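Long-range contacts in CELL WALL surface anchor family protein (Streptococcus pneumoniae, PDB 2WW8), which serves as a pilus adhesin on the pneumococcal surface and probably mediates recognition of host cells: residues Pro107-Ser113 and Lys731-Leu735; Leu751-Val755 and Ser805-Tyr810; Tyr799-Glu803 and Asn815-Val819. All coordinates share one frame. Residues are numbered along the deposited sequence.

Contact 1: Pro107-Ser113 and Lys731-Leu735; sequences PVGYKPS and KEKKL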
ATOM      1  N   PRO A 107     -45.878 -26.554 -28.499  1.00 21.46           N
ATOM      2  CA  PRO A 107     -47.050 -25.791 -28.033  1.00 20.95           C
ATOM      3  C   PRO A 107     -48.283 -26.094 -28.877  1.00 20.97           C
ATOM      4  O   PRO A 107     -48.142 -26.580 -30.005  1.00 20.85           O
ATOM      5  CB  PRO A 107     -46.655 -24.325 -28.236  1.00 21.03           C
ATOM      6  CG  PRO A 107     -45.169 -24.312 -28.409  1.00 20.79           C
ATOM      7  CD  PRO A 107     -44.789 -25.667 -28.954  1.00 21.72           C
ATOM      8  N   VAL A 108     -49.471 -25.827 -28.338  1.00 20.75           N
ATOM      9  CA  VAL A 108     -50.705 -26.076 -29.083  1.00 19.97           C
ATOM     10  C   VAL A 108     -50.777 -25.076 -30.240  1.00 19.56           C
ATOM     11  O   VAL A 108     -50.542 -23.880 -30.042  1.00 19.24           O
ATOM     12  CB  VAL A 108     -51.972 -26.075 -28.182  1.00 20.17           C
ATOM     13  CG1 VAL A 108     -52.065 -27.399 -27.405  1.00 20.41           C
ATOM     14  CG2 VAL A 108     -52.012 -24.869 -27.233  1.00 19.49           C
ATOM     15  N   GLY A 109     -51.072 -25.577 -31.441  1.00 18.77           N
ATOM     16  CA  GLY A 109     -51.066 -24.761 -32.657  1.00 17.14           C
ATOM     17  C   GLY A 109     -49.879 -24.987 -33.582  1.00 16.51           C
ATOM     18  O   GLY A 109     -49.974 -24.686 -34.772  1.00 16.67           O
ATOM     19  N   TYR A 110     -48.780 -25.524 -33.050  1.00 15.35           N
ATOM     20  CA  TYR A 110     -47.489 -25.601 -33.741  1.00 14.54           C
ATOM     21  C   TYR A 110     -47.041 -27.027 -34.109  1.00 15.13           C
ATOM     22  O   TYR A 110     -47.248 -27.973 -33.346  1.00 13.97           O
ATOM     23  CB  TYR A 110     -46.408 -24.808 -32.949  1.00 13.26           C
ATOM     24  CG  TYR A 110     -46.691 -23.314 -33.014  1.00 11.02           C
ATOM     25  CD1 TYR A 110     -46.120 -22.507 -34.010  1.00  7.68           C
ATOM     26  CD2 TYR A 110     -47.597 -22.721 -32.124  1.00  9.05           C
ATOM     27  CE1 TYR A 110     -46.438 -21.143 -34.107  1.00  6.90           C
ATOM     28  CE2 TYR A 110     -47.911 -21.359 -32.197  1.00  8.24           C
ATOM     29  CZ  TYR A 110     -47.331 -20.577 -33.192  1.00  8.03           C
ATOM     30  OH  TYR A 110     -47.662 -19.240 -33.254  1.00  3.44           O
ATOM     31  N   LYS A 111     -46.427 -27.173 -35.283  1.00 16.98           N
ATOM     32  CA  LYS A 111     -45.812 -28.430 -35.726  1.00 19.55           C
ATOM     33  C   LYS A 111     -44.777 -28.960 -34.737  1.00 21.11           C
ATOM     34  O   LYS A 111     -44.101 -28.156 -34.083  1.00 21.05           O
ATOM     35  CB  LYS A 111     -45.093 -28.229 -37.066  1.00 19.52           C
ATOM     36  CG  LYS A 111     -45.833 -28.668 -38.327  1.00 21.41           C
ATOM     37  CD  LYS A 111     -44.940 -28.249 -39.485  1.00 23.36           C
ATOM     38  CE  LYS A 111     -45.597 -28.410 -40.828  1.00 23.54           C
ATOM     39  NZ  LYS A 111     -44.706 -27.727 -41.794  1.00 24.23           N
ATOM     40  N   PRO A 112     -44.633 -30.297 -34.629  1.00 22.84           N
ATOM     41  CA  PRO A 112     -43.532 -30.845 -33.825  1.00 24.22           C
ATOM     42  C   PRO A 112     -42.213 -30.592 -34.551  1.00 26.04           C
ATOM     43  O   PRO A 112     -42.238 -30.263 -35.746  1.00 26.21           O
ATOM     44  CB  PRO A 112     -43.841 -32.346 -33.754  1.00 23.98           C
ATOM     45  CG  PRO A 112     -44.654 -32.615 -34.982  1.00 23.53           C
ATOM     46  CD  PRO A 112     -45.459 -31.364 -35.226  1.00 22.70           C
ATOM     47  N   SER A 113     -41.093 -30.711 -33.833  1.00 27.25           N
ATOM     48  CA  SER A 113     -39.761 -30.592 -34.423  1.00 28.33           C
ATOM     49  C   SER A 113     -39.216 -31.951 -34.888  1.00 29.11           C
ATOM     50  O   SER A 113     -39.303 -32.944 -34.164  1.00 29.44           O
ATOM     51  CB  SER A 113     -38.813 -29.943 -33.412  1.00 28.23           C
ATOM     52  OG  SER A 113     -37.459 -30.101 -33.798  1.00 29.06           O
ATOM     53  N   LYS A 731     -40.856 -22.002 -34.583  1.00 21.15           N
ATOM     54  CA  LYS A 731     -41.794 -23.096 -34.811  1.00 21.13           C
ATOM     55  C   LYS A 731     -42.726 -22.775 -35.998  1.00 21.90           C
ATOM     56  O   LYS A 731     -43.025 -21.593 -36.241  1.00 21.69           O
ATOM     57  CB  LYS A 731     -42.519 -23.374 -33.488  1.00 21.21           C
ATOM     58  CG  LYS A 731     -41.736 -24.214 -32.479  1.00 19.92           C
ATOM     59  CD  LYS A 731     -42.438 -25.559 -32.158  1.00 23.01           C
ATOM     60  CE  LYS A 731     -41.993 -26.777 -32.987  1.00 23.35           C
ATOM     61  NZ  LYS A 731     -40.525 -27.115 -33.069  1.00 25.02           N
ATOM     62  N   GLU A 732     -43.151 -23.798 -36.751  1.00 22.04           N
ATOM     63  CA  GLU A 732     -44.131 -23.608 -37.846  1.00 22.55           C
ATOM     64  C   GLU A 732     -45.553 -23.900 -37.357  1.00 20.93           C
ATOM     65  O   GLU A 732     -45.833 -24.990 -36.846  1.00 19.13           O
ATOM     66  CB  GLU A 732     -43.870 -24.475 -39.101  1.00 23.29           C
ATOM     67  CG  GLU A 732     -42.414 -24.742 -39.512  1.00 27.39           C
ATOM     68  CD  GLU A 732     -41.782 -23.632 -40.361  1.00 33.17           C
ATOM     69  OE1 GLU A 732     -42.354 -23.277 -41.419  1.00 34.10           O
ATOM     70  OE2 GLU A 732     -40.693 -23.121 -39.982  1.00 36.48           O
ATOM     71  N   LYS A 733     -46.443 -22.924 -37.508  1.00 20.33           N
ATOM     72  CA  LYS A 733     -47.870 -23.173 -37.301  1.00 20.05           C
ATOM     73  C   LYS A 733     -48.281 -24.467 -38.019  1.00 19.51           C
ATOM     74  O   LYS A 733     -47.954 -24.668 -39.192  1.00 18.77           O
ATOM     75  CB  LYS A 733     -48.687 -21.999 -37.836  1.00 19.94           C
ATOM     76  CG  LYS A 733     -50.017 -21.778 -37.143  1.00 20.63           C
ATOM     77  CD  LYS A 733     -49.921 -20.680 -36.096  1.00 22.00           C
ATOM     78  CE  LYS A 733     -51.258 -19.974 -35.962  1.00 23.88           C
ATOM     79  NZ  LYS A 733     -51.047 -18.645 -35.340  1.00 24.65           N
ATOM     80  N   LYS A 734     -48.963 -25.367 -37.316  1.00 19.71           N
ATOM     81  CA  LYS A 734     -49.491 -26.565 -37.983  1.00 19.91           C
ATOM     82  C   LYS A 734     -50.826 -26.323 -38.667  1.00 19.57           C
ATOM     83  O   LYS A 734     -51.686 -25.577 -38.188  1.00 18.44           O
ATOM     84  CB  LYS A 734     -49.508 -27.821 -37.106  1.00 19.93           C
ATOM     85  CG  LYS A 734     -50.243 -27.735 -35.777  1.00 20.22           C
ATOM     86  CD  LYS A 734     -51.519 -28.570 -35.771  1.00 19.30           C
ATOM     87  CE  LYS A 734     -51.266 -30.062 -35.637  1.00 18.82           C
ATOM     88  NZ  LYS A 734     -50.389 -30.525 -36.743  1.00 17.03           N
ATOM     89  N   LEU A 735     -50.966 -26.953 -39.825  1.00 20.33           N
ATOM     90  CA  LEU A 735     -52.216 -26.830 -40.559  1.00 21.34           C
ATOM     91  C   LEU A 735     -52.999 -28.152 -40.602  1.00 22.40           C
ATOM     92  O   LEU A 735     -52.444 -29.250 -40.502  1.00 22.18           O
ATOM     93  CB  LEU A 735     -51.975 -26.206 -41.947  1.00 20.96           C
ATOM     94  CG  LEU A 735     -51.344 -24.802 -41.946  1.00 20.36           C
ATOM     95  CD1 LEU A 735     -50.751 -24.494 -43.313  1.00 19.12           C
ATOM     96  CD2 LEU A 735     -52.268 -23.664 -41.459  1.00 18.95           C
TER
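Lys731 starts the contact by laying its side chain against the 107-113 loop: its CB lies 3.7 Å from Tyr110 CD1 and its CD 4.0 Å from Pro107 CD, with NZ ending 3.3 Å from Ser113 CB and forming a weak, long ion pair with Glu103. Next, Glu732 contributes its carbonyl, which accepts the Lys111 N hydrogen bond (Lys111 N to Glu732 O, 2.7 Å). Lys733 forms a single beta bridge with Tyr110, their CA atoms 4.3 Å apart. Its CD passes 3.9 Å from Tyr110 CZ, and both side chains end at Glu57: Lys733 NZ in a salt bridge, Tyr110 OH hydrogen-bonded to Glu57 N. Lys734 N then donates to Gly109 O (2.8 Å), while Lys734 CB rests 4.0 Å from Lys111 CG. Gly109 is the third residue of a type II turn, Pro107-Tyr110, and its positive phi suits that place. The contact joins the loop between strands 97-105 and 116-121 of the prealbumin-like domain to the linker that leaves strand 724-730, the parallel neighbour of strand 48-55, and runs on into strand 736-744 of the next prealbumin-like domain.

Contact 2: Leu751-Val755 and Ser805-Tyr810; sequences LRGAV and SEPAGY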
ATOM      1  N   LEU A 751     -65.324 -45.260 -55.073  1.00 18.14           N
ATOM      2  CA  LEU A 751     -65.982 -44.779 -56.298  1.00 18.65           C
ATOM      3  C   LEU A 751     -65.271 -43.662 -57.045  1.00 18.72           C
ATOM      4  O   LEU A 751     -64.948 -42.623 -56.467  1.00 18.36           O
ATOM      5  CB  LEU A 751     -67.435 -44.312 -56.052  1.00 17.54           C
ATOM      6  CG  LEU A 751     -68.467 -45.304 -55.499  1.00 16.27           C
ATOM      7  CD1 LEU A 751     -69.818 -44.609 -55.242  1.00 14.34           C
ATOM      8  CD2 LEU A 751     -68.601 -46.449 -56.466  1.00 14.99           C
ATOM      9  N   ARG A 752     -65.089 -43.874 -58.346  1.00 19.25           N
ATOM     10  CA  ARG A 752     -64.391 -42.908 -59.200  1.00 20.61           C
ATOM     11  C   ARG A 752     -65.441 -41.986 -59.823  1.00 20.25           C
ATOM     12  O   ARG A 752     -66.547 -42.413 -60.155  1.00 19.58           O
ATOM     13  CB  ARG A 752     -63.666 -43.628 -60.342  1.00 21.31           C
ATOM     14  CG  ARG A 752     -62.960 -42.753 -61.374  1.00 26.99           C
ATOM     15  CD  ARG A 752     -62.408 -43.631 -62.520  1.00 35.45           C
ATOM     16  NE  ARG A 752     -63.460 -44.499 -63.068  1.00 44.53           N
ATOM     17  CZ  ARG A 752     -63.525 -44.978 -64.320  1.00 49.87           C
ATOM     18  NH1 ARG A 752     -62.598 -44.701 -65.245  1.00 47.23           N
ATOM     19  NH2 ARG A 752     -64.550 -45.763 -64.660  1.00 50.00           N
ATOM     20  N   GLY A 753     -65.095 -40.722 -59.989  1.00 19.42           N
ATOM     21  CA  GLY A 753     -65.953 -39.871 -60.774  1.00 20.30           C
ATOM     22  C   GLY A 753     -66.978 -39.069 -59.994  1.00 20.25           C
ATOM     23  O   GLY A 753     -67.812 -38.429 -60.622  1.00 20.46           O
ATOM     24  N   ALA A 754     -66.938 -39.073 -58.657  1.00 19.67           N
ATOM     25  CA  ALA A 754     -67.789 -38.119 -57.913  1.00 19.39           C
ATOM     26  C   ALA A 754     -67.070 -36.771 -57.871  1.00 19.28           C
ATOM     27  O   ALA A 754     -65.840 -36.739 -57.907  1.00 20.10           O
ATOM     28  CB  ALA A 754     -68.102 -38.610 -56.469  1.00 18.05           C
ATOM     29  N   VAL A 755     -67.814 -35.682 -57.755  1.00 18.04           N
ATOM     30  CA  VAL A 755     -67.229 -34.336 -57.754  1.00 17.89           C
ATOM     31  C   VAL A 755     -67.660 -33.582 -56.492  1.00 17.60           C
ATOM     32  O   VAL A 755     -68.844 -33.512 -56.174  1.00 18.42           O
ATOM     33  CB  VAL A 755     -67.628 -33.559 -59.020  1.00 16.85           C
ATOM     34  CG1 VAL A 755     -67.142 -32.111 -58.959  1.00 17.16           C
ATOM     35  CG2 VAL A 755     -67.116 -34.285 -60.296  1.00 18.16           C
ATOM     36  N   SER A 805     -71.670 -33.636 -57.698  1.00 16.14           N
ATOM     37  CA  SER A 805     -72.326 -34.647 -58.513  1.00 16.97           C
ATOM     38  C   SER A 805     -71.904 -36.072 -58.118  1.00 18.06           C
ATOM     39  O   SER A 805     -70.738 -36.342 -57.829  1.00 18.47           O
ATOM     40  CB  SER A 805     -72.073 -34.381 -59.998  1.00 17.56           C
ATOM     41  OG  SER A 805     -70.762 -34.729 -60.394  1.00 17.73           O
ATOM     42  N   GLU A 806     -72.880 -36.969 -58.051  1.00 17.03           N
ATOM     43  CA  GLU A 806     -72.681 -38.386 -57.779  1.00 17.42           C
ATOM     44  C   GLU A 806     -71.920 -39.033 -58.950  1.00 16.16           C
ATOM     45  O   GLU A 806     -71.902 -38.514 -60.061  1.00 16.58           O
ATOM     46  CB  GLU A 806     -74.057 -39.048 -57.636  1.00 16.44           C
ATOM     47  CG  GLU A 806     -74.698 -39.407 -58.989  1.00 18.48           C
ATOM     48  CD  GLU A 806     -75.358 -38.236 -59.738  1.00 22.99           C
ATOM     49  OE1 GLU A 806     -75.529 -37.115 -59.179  1.00 24.92           O
ATOM     50  OE2 GLU A 806     -75.724 -38.459 -60.913  1.00 19.55           O
ATOM     51  N   PRO A 807     -71.319 -40.198 -58.737  1.00 15.43           N
ATOM     52  CA  PRO A 807     -70.757 -40.841 -59.920  1.00 14.58           C
ATOM     53  C   PRO A 807     -71.805 -41.576 -60.738  1.00 13.20           C
ATOM     54  O   PRO A 807     -72.880 -41.829 -60.201  1.00 13.71           O
ATOM     55  CB  PRO A 807     -69.789 -41.861 -59.329  1.00 15.13           C
ATOM     56  CG  PRO A 807     -69.840 -41.702 -57.908  1.00 14.48           C
ATOM     57  CD  PRO A 807     -71.081 -40.984 -57.513  1.00 15.74           C
ATOM     58  N   ALA A 808     -71.493 -41.906 -61.997  1.00 11.71           N
ATOM     59  CA  ALA A 808     -72.371 -42.586 -62.929  1.00 11.35           C
ATOM     60  C   ALA A 808     -72.819 -43.857 -62.208  1.00 11.13           C
ATOM     61  O   ALA A 808     -71.991 -44.456 -61.521  1.00 10.40           O
ATOM     62  CB  ALA A 808     -71.609 -42.926 -64.251  1.00 10.43           C
ATOM     63  N   GLY A 809     -74.093 -44.243 -62.322  1.00 10.92           N
ATOM     64  CA  GLY A 809     -74.627 -45.416 -61.640  1.00 11.04           C
ATOM     65  C   GLY A 809     -75.162 -45.233 -60.225  1.00 13.03           C
ATOM     66  O   GLY A 809     -75.656 -46.191 -59.607  1.00 13.42           O
ATOM     67  N   TYR A 810     -75.120 -43.992 -59.735  1.00 12.12           N
ATOM     68  CA  TYR A 810     -75.541 -43.699 -58.359  1.00 12.30           C
ATOM     69  C   TYR A 810     -76.728 -42.741 -58.373  1.00 12.94           C
ATOM     70  O   TYR A 810     -76.911 -41.989 -59.350  1.00 13.23           O
ATOM     71  CB  TYR A 810     -74.309 -43.254 -57.540  1.00 12.79           C
ATOM     72  CG  TYR A 810     -73.447 -44.484 -57.330  1.00  9.35           C
ATOM     73  CD1 TYR A 810     -72.609 -44.929 -58.350  1.00  9.57           C
ATOM     74  CD2 TYR A 810     -73.527 -45.212 -56.132  1.00 11.94           C
ATOM     75  CE1 TYR A 810     -71.852 -46.084 -58.208  1.00 13.30           C
ATOM     76  CE2 TYR A 810     -72.806 -46.386 -55.965  1.00 15.30           C
ATOM     77  CZ  TYR A 810     -71.967 -46.796 -57.005  1.00 17.96           C
ATOM     78  OH  TYR A 810     -71.226 -47.924 -56.832  1.00 20.62           O
TER
HETATM   79  O   HOH W   1     -70.034 -37.039 -61.273  1.00 26.92           O
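Two backbone hydrogen bonds tie Val755 to Ser805 as an antiparallel hydrogen-bonded pair: Val755 N donates to Ser805 O (3.0 Å), and Ser805 N donates to Val755 O (3.2 Å). The Ala754 CA adds a CH...O contact to the same Ser805 O at 3.4 Å. Beyond this pair the two segments make no further direct hydrogen bond to each other, and one water spans the opening. It donates to Gly753 O (2.7 Å) and to Glu806 O (2.7 Å) and accepts from Ser805 OG (2.6 Å), so the carbonyls of Gly753 and Glu806, which both lean towards the water with their O atoms 4.1 Å apart, each receive a hydrogen bond. The site is one end of the antiparallel sheet in the C-terminal prealbumin-like (CNA_B) domain: residues 751-755 lead into strand 755-761, and residues 805-810 leave its neighbour, strand 797-805. Apolar packing then holds the two loops together. The CA-to-CB bond of Pro807 points toward residues 751-755, and the ring packs there, CG 3.8 Å from Ala754 CB and 3.9 Å from Leu751 CD1. Leu751 CD1 also sits over the face of the Tyr810 ring, 3.6 Å from the centroid, in a CH-pi contact. Pro807-Tyr810 is a type II turn, closed by a weak bond from Tyr810 N to Pro807 O (3.1 Å), with Gly809 at its positive-phi position; this turn brings the tyrosine back to Leu751. Asn854 of strand 849-854 touches Leu751, Pro807 and Tyr810 alike.

Contact 3: Tyr799-Glu803 and Asn815-Val819; sequences YRLFE and NKPIV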
ATOM      1  N   TYR A 799     -65.711 -25.485 -41.978  1.00 19.62           N
ATOM      2  CA  TYR A 799     -65.729 -26.059 -43.325  1.00 18.98           C
ATOM      3  C   TYR A 799     -66.997 -26.881 -43.547  1.00 18.65           C
ATOM      4  O   TYR A 799     -67.552 -27.469 -42.595  1.00 17.18           O
ATOM      5  CB  TYR A 799     -64.525 -26.967 -43.590  1.00 18.57           C
ATOM      6  CG  TYR A 799     -63.198 -26.233 -43.646  1.00 22.92           C
ATOM      7  CD1 TYR A 799     -62.562 -25.854 -42.473  1.00 21.60           C
ATOM      8  CD2 TYR A 799     -62.584 -25.908 -44.867  1.00 23.50           C
ATOM      9  CE1 TYR A 799     -61.348 -25.163 -42.505  1.00 25.36           C
ATOM     10  CE2 TYR A 799     -61.370 -25.227 -44.908  1.00 22.39           C
ATOM     11  CZ  TYR A 799     -60.754 -24.863 -43.716  1.00 24.62           C
ATOM     12  OH  TYR A 799     -59.547 -24.190 -43.674  1.00 25.49           O
ATOM     13  N   ARG A 800     -67.422 -26.896 -44.814  1.00 18.53           N
ATOM     14  CA  ARG A 800     -68.580 -27.659 -45.309  1.00 19.31           C
ATOM     15  C   ARG A 800     -68.196 -28.301 -46.640  1.00 19.17           C
ATOM     16  O   ARG A 800     -67.865 -27.576 -47.589  1.00 19.06           O
ATOM     17  CB  ARG A 800     -69.813 -26.773 -45.538  1.00 19.13           C
ATOM     18  CG  ARG A 800     -70.558 -26.386 -44.278  1.00 21.13           C
ATOM     19  CD  ARG A 800     -71.692 -25.401 -44.558  1.00 22.54           C
ATOM     20  NE  ARG A 800     -72.366 -25.033 -43.312  1.00 25.82           N
ATOM     21  CZ  ARG A 800     -73.420 -24.220 -43.209  1.00 29.30           C
ATOM     22  NH1 ARG A 800     -73.985 -23.671 -44.280  1.00 27.22           N
ATOM     23  NH2 ARG A 800     -73.936 -23.943 -42.014  1.00 30.04           N
ATOM     24  N   LEU A 801     -68.223 -29.633 -46.688  1.00 18.16           N
ATOM     25  CA  LEU A 801     -67.910 -30.356 -47.922  1.00 19.07           C
ATOM     26  C   LEU A 801     -69.228 -30.619 -48.681  1.00 19.00           C
ATOM     27  O   LEU A 801     -70.206 -31.115 -48.103  1.00 20.40           O
ATOM     28  CB  LEU A 801     -67.126 -31.642 -47.635  1.00 18.09           C
ATOM     29  CG  LEU A 801     -66.945 -32.572 -48.841  1.00 16.61           C
ATOM     30  CD1 LEU A 801     -65.861 -32.155 -49.824  1.00 16.32           C
ATOM     31  CD2 LEU A 801     -66.617 -33.925 -48.291  1.00 16.95           C
ATOM     32  N   PHE A 802     -69.273 -30.229 -49.953  1.00 18.54           N
ATOM     33  CA  PHE A 802     -70.480 -30.393 -50.761  1.00 19.05           C
ATOM     34  C   PHE A 802     -70.181 -31.437 -51.812  1.00 18.20           C
ATOM     35  O   PHE A 802     -69.087 -31.422 -52.401  1.00 17.56           O
ATOM     36  CB  PHE A 802     -70.895 -29.098 -51.491  1.00 19.91           C
ATOM     37  CG  PHE A 802     -71.577 -28.078 -50.623  1.00 20.52           C
ATOM     38  CD1 PHE A 802     -70.870 -27.386 -49.630  1.00 21.78           C
ATOM     39  CD2 PHE A 802     -72.919 -27.780 -50.806  1.00 21.45           C
ATOM     40  CE1 PHE A 802     -71.496 -26.412 -48.802  1.00 21.33           C
ATOM     41  CE2 PHE A 802     -73.571 -26.796 -49.992  1.00 25.17           C
ATOM     42  CZ  PHE A 802     -72.863 -26.113 -48.974  1.00 20.96           C
ATOM     43  N   GLU A 803     -71.170 -32.308 -52.043  1.00 17.78           N
ATOM     44  CA  GLU A 803     -71.146 -33.178 -53.225  1.00 17.40           C
ATOM     45  C   GLU A 803     -71.712 -32.458 -54.442  1.00 17.18           C
ATOM     46  O   GLU A 803     -72.903 -32.126 -54.481  1.00 18.42           O
ATOM     47  CB  GLU A 803     -71.920 -34.483 -52.984  1.00 17.35           C
ATOM     48  CG  GLU A 803     -72.007 -35.425 -54.182  1.00 15.61           C
ATOM     49  CD  GLU A 803     -72.142 -36.879 -53.770  1.00 20.78           C
ATOM     50  OE1 GLU A 803     -72.214 -37.177 -52.550  1.00 25.40           O
ATOM     51  OE2 GLU A 803     -72.168 -37.732 -54.680  1.00 19.85           O
ATOM     52  N   ASN A 815     -75.177 -30.800 -55.932  1.00 17.38           N
ATOM     53  CA  ASN A 815     -74.778 -29.703 -55.021  1.00 17.95           C
ATOM     54  C   ASN A 815     -75.445 -29.765 -53.657  1.00 17.04           C
ATOM     55  O   ASN A 815     -76.270 -28.910 -53.344  1.00 17.06           O
ATOM     56  CB  ASN A 815     -75.038 -28.324 -55.642  1.00 18.53           C
ATOM     57  CG  ASN A 815     -74.395 -28.194 -56.996  1.00 19.05           C
ATOM     58  OD1 ASN A 815     -73.177 -28.322 -57.142  1.00 20.90           O
ATOM     59  ND2 ASN A 815     -75.224 -27.993 -58.012  1.00 18.42           N
ATOM     60  N   LYS A 816     -75.134 -30.803 -52.883  1.00 16.58           N
ATOM     61  CA  LYS A 816     -75.751 -30.983 -51.569  1.00 16.90           C
ATOM     62  C   LYS A 816     -74.669 -30.895 -50.464  1.00 16.91           C
ATOM     63  O   LYS A 816     -73.591 -31.451 -50.648  1.00 17.93           O
ATOM     64  CB  LYS A 816     -76.527 -32.323 -51.486  1.00 16.36           C
ATOM     65  CG  LYS A 816     -77.770 -32.505 -52.398  1.00 15.93           C
ATOM     66  CD  LYS A 816     -78.913 -31.509 -52.100  1.00 17.69           C
ATOM     67  CE  LYS A 816     -80.013 -31.592 -53.185  1.00 17.88           C
ATOM     68  NZ  LYS A 816     -80.455 -30.229 -53.556  1.00 22.44           N
ATOM     69  N   PRO A 817     -74.953 -30.234 -49.314  1.00 17.02           N
ATOM     70  CA  PRO A 817     -74.029 -30.292 -48.176  1.00 16.77           C
ATOM     71  C   PRO A 817     -73.916 -31.736 -47.634  1.00 16.49           C
ATOM     72  O   PRO A 817     -74.927 -32.421 -47.486  1.00 15.58           O
ATOM     73  CB  PRO A 817     -74.710 -29.407 -47.116  1.00 17.19           C
ATOM     74  CG  PRO A 817     -76.182 -29.441 -47.454  1.00 18.41           C
ATOM     75  CD  PRO A 817     -76.269 -29.654 -48.954  1.00 17.47           C
ATOM     76  N   ILE A 818     -72.707 -32.210 -47.368  1.00 14.85           N
ATOM     77  CA  ILE A 818     -72.515 -33.568 -46.836  1.00 15.67           C
ATOM     78  C   ILE A 818     -71.950 -33.577 -45.403  1.00 16.21           C
ATOM     79  O   ILE A 818     -72.582 -34.105 -44.478  1.00 15.48           O
ATOM     80  CB  ILE A 818     -71.629 -34.439 -47.758  1.00 15.18           C
ATOM     81  CG1 ILE A 818     -72.110 -34.338 -49.211  1.00 15.62           C
ATOM     82  CG2 ILE A 818     -71.613 -35.920 -47.281  1.00 15.91           C
ATOM     83  CD1 ILE A 818     -73.518 -34.893 -49.381  1.00 12.61           C
ATOM     84  N   VAL A 819     -70.786 -32.955 -45.223  1.00 14.96           N
ATOM     85  CA  VAL A 819     -70.093 -33.007 -43.941  1.00 16.00           C
ATOM     86  C   VAL A 819     -69.687 -31.604 -43.504  1.00 16.93           C
ATOM     87  O   VAL A 819     -69.271 -30.775 -44.336  1.00 16.41           O
ATOM     88  CB  VAL A 819     -68.765 -33.811 -44.006  1.00 16.56           C
ATOM     89  CG1 VAL A 819     -68.193 -34.005 -42.584  1.00 16.36           C
ATOM     90  CG2 VAL A 819     -68.939 -35.163 -44.678  1.00 15.68           C
TER
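Two beta bulges within five residues bend strand 816-824 against its partner. In the classic bulge Ile818 and Val819 both face Leu801, whose O accepts Ile818 N at 2.8 Å and, weakly, Val819 N at 3.5 Å; Leu801 N returns a bond to Val819 O (2.8 Å). In the G1 bulge Asn815 and Lys816 both face Glu803: Glu803 N donates to Lys816 O (2.9 Å) and Lys816 N to Glu803 O (3.0 Å), with Asn815 in the positive-phi conformation of the first bulge position. Between them Phe802 and Pro817 form a non-hydrogen-bonded pair, CA atoms 4.4 Å apart, and the proline, which lacks an amide hydrogen, occupies a place that needs no donor toward strand 797-805. Their side chains share a face, Phe802 CE2 4.0 Å from Pro817 CB. Leu801, Glu803 and Val819 point to the opposite face, where Phe740 meets Leu801 and Val819, and Ile818 CG1 packs 3.8 Å from Glu803 CB. Glu803 is buried beside Lys742 and Asn854, on strands 736-744 and 849-854. This hairpin belongs to a prealbumin-like CNA_B sandwich, and a buried acid next to a Lys and an Asn on the first and last strands is consistent with the intramolecular isopeptide site known in such pilin domains.

Contacts 2 and 3 share one prealbumin-like domain, their centres 15 Å apart, and interlock along the chain because their segments alternate. Strand 797-805 serves both: it carries 799-803 and runs into 805-810, while Val755 O of contact 2 packs 4.2 Å from Glu803 CG of contact 3. Contact 1 closes before either opens, at the junction with the other prealbumin-like domain; its centre is 28 Å from that of contact 3 and 37 Å from that of contact 2, with nearest atoms about 8 and 22 Å away. No residue of the three contacts binds the magnesium or calcium ions, whose protein ligands run from Ser234 to Asp620 in the sequence.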